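Local coordinates for putative esterase/lipase/thioesterase (Silicibacter sp., PDB 2PBL), which probably hydrolyses ester or thioester bonds as a serine hydrolase of the alpha/beta-hydrolase fold, although its natural substrate is not established, at residues A[63-68]-A[95-100]. Numbering follows the deposited sequence.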
loop_
_atom_site.group_PDB
_atom_site.type_symbol
_atom_site.label_atom_id
_atom_site.label_comp_id
_atom_site.label_asym_id
_atom_site.label_seq_id
_atom_site.Cartn_x
_atom_site.Cartn_y
_atom_site.Cartn_z
ATOM N N VAL A 63 -8.984 11.404 14.641
ATOM C CA VAL A 63 -8.455 12.638 14.095
ATOM C C VAL A 63 -8.452 12.610 12.563
ATOM O O VAL A 63 -8.134 13.626 11.903
ATOM C CB VAL A 63 -6.983 12.946 14.549
ATOM C CG1 VAL A 63 -6.857 12.967 16.059
ATOM C CG2 VAL A 63 -5.984 12.001 13.946
ATOM N N GLY A 64 -8.741 11.439 11.998
ATOM C CA GLY A 64 -8.723 11.258 10.580
ATOM C C GLY A 64 -8.618 9.793 10.235
ATOM O O GLY A 64 -8.615 8.912 11.126
ATOM N N LEU A 65 -8.466 9.553 8.933
ATOM C CA LEU A 65 -8.409 8.215 8.373
ATOM C C LEU A 65 -7.107 7.888 7.693
ATOM O O LEU A 65 -6.629 8.643 6.840
ATOM C CB LEU A 65 -9.506 8.055 7.313
ATOM C CG LEU A 65 -9.463 6.803 6.453
ATOM C CD1 LEU A 65 -9.725 5.543 7.311
ATOM C CD2 LEU A 65 -10.463 6.872 5.334
ATOM N N PHE A 66 -6.552 6.732 8.043
ATOM C CA PHE A 66 -5.321 6.244 7.436
ATOM C C PHE A 66 -5.645 4.942 6.728
ATOM O O PHE A 66 -6.116 4.012 7.376
ATOM C CB PHE A 66 -4.224 6.065 8.509
ATOM C CG PHE A 66 -3.064 5.151 8.116
ATOM C CD1 PHE A 66 -2.509 5.148 6.869
ATOM C CD2 PHE A 66 -2.461 4.367 9.079
ATOM C CE1 PHE A 66 -1.407 4.372 6.599
ATOM C CE2 PHE A 66 -1.389 3.572 8.808
ATOM C CZ PHE A 66 -0.852 3.584 7.572
ATOM N N VAL A 67 -5.412 4.885 5.413
ATOM C CA VAL A 67 -5.632 3.633 4.668
ATOM C C VAL A 67 -4.300 2.999 4.360
ATOM O O VAL A 67 -3.432 3.629 3.734
ATOM C CB VAL A 67 -6.379 3.807 3.375
ATOM C CG1 VAL A 67 -6.642 2.437 2.673
ATOM C CG2 VAL A 67 -7.694 4.566 3.609
ATOM N N PHE A 68 -4.145 1.727 4.726
ATOM C CA PHE A 68 -2.942 1.001 4.371
ATOM C C PHE A 68 -3.259 -0.081 3.332
ATOM O O PHE A 68 -4.151 -0.889 3.539
ATOM C CB PHE A 68 -2.254 0.424 5.585
ATOM C CG PHE A 68 -1.113 -0.468 5.233
ATOM C CD1 PHE A 68 0.143 0.056 4.935
ATOM C CD2 PHE A 68 -1.301 -1.852 5.159
ATOM C CE1 PHE A 68 1.199 -0.805 4.597
ATOM C CE2 PHE A 68 -0.308 -2.701 4.822
ATOM C CZ PHE A 68 0.982 -2.189 4.561
ATOM N N ALA A 95 -8.145 6.530 12.663
ATOM C CA ALA A 95 -8.825 5.266 12.349
ATOM C C ALA A 95 -8.002 4.664 11.227
ATOM O O ALA A 95 -7.407 5.378 10.439
ATOM C CB ALA A 95 -10.245 5.472 11.903
ATOM N N VAL A 96 -7.954 3.351 11.132
ATOM C CA VAL A 96 -7.116 2.737 10.119
ATOM C C VAL A 96 -7.868 1.717 9.276
ATOM O O VAL A 96 -8.415 0.753 9.802
ATOM C CB VAL A 96 -5.865 2.068 10.797
ATOM C CG1 VAL A 96 -5.005 1.349 9.767
ATOM C CG2 VAL A 96 -5.065 3.121 11.554
ATOM N N ALA A 97 -7.879 1.922 7.954
ATOM C CA ALA A 97 -8.558 1.014 7.071
ATOM C C ALA A 97 -7.555 0.181 6.303
ATOM O O ALA A 97 -6.574 0.726 5.805
ATOM C CB ALA A 97 -9.469 1.796 6.077
HETATM N N MSE A 98 -7.871 -1.087 6.081
HETATM C CA MSE A 98 -7.032 -1.986 5.313
HETATM C C MSE A 98 -7.835 -2.820 4.323
HETATM O O MSE A 98 -8.504 -3.742 4.692
HETATM C CB MSE A 98 -6.216 -2.886 6.235
HETATM C CG MSE A 98 -5.103 -2.117 6.891
HETATM SE SE MSE A 98 -3.988 -3.266 8.033
HETATM C CE MSE A 98 -2.739 -2.007 8.686
ATOM N N PRO A 99 -7.777 -2.478 3.024
ATOM C CA PRO A 99 -8.587 -3.328 2.159
ATOM C C PRO A 99 -7.869 -4.542 1.605
ATOM O O PRO A 99 -6.613 -4.599 1.540
ATOM C CB PRO A 99 -8.886 -2.394 0.980
ATOM C CG PRO A 99 -7.647 -1.621 0.872
ATOM C CD PRO A 99 -7.170 -1.367 2.282
ATOM N N SER A 100 -8.698 -5.511 1.212
ATOM C CA SER A 100 -8.305 -6.613 0.380
ATOM C C SER A 100 -8.771 -6.172 -1.014
ATOM O O SER A 100 -9.464 -5.126 -1.179
ATOM C CB SER A 100 -9.037 -7.897 0.795
ATOM O OG SER A 100 -8.486 -8.518 1.937
HETATM O O HOH W 1 -4.424 -3.700 2.913
#
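Phe66 sits at the centre of a parallel strand ladder, its N donating to Ala95 O at 2.9 Å and its O accepting from Ala97 N at 2.8 Å. Ala95 N to Gly64 O and Phe68 N to Ala97 O complete four bonds, with N-H...O angles of 157-161°. Side chains pack closely on both faces. On that of Leu65, Val67 and Ala97, Leu65 CD1 and Val67 CG2 both meet Ala97 CB, at 4.0 and 4.1 Å, and Ala123 of helix 109-126 covers Leu65 and Ala97. On the other face, Val96 CG2 reaches Phe66 CD2 at 3.8 Å, the two side chains lying side by side. In selenomethionine Met98, chi3 of -180° carries CE out in an extended chain to an apolar contact 3.8 Å from Phe68 CD2, while SE makes an oblique Met-aromatic contact 5.4 Å from the Phe68 ring centroid. Phe68 also touches His136, within the presumed GxSxG nucleophile elbow. The C-terminal end is looser, though still buried: Pro99 has no N-H to offer, its CD lies 3.3 Å from Phe68 O, and a single bound water donates to that oxygen and to Pro99 O. Direct amide bonding thus joins neighbouring strands of the beta-alpha-beta unit through Ala97, whereas beyond it proline chemistry leaves a water to link the two carbonyls.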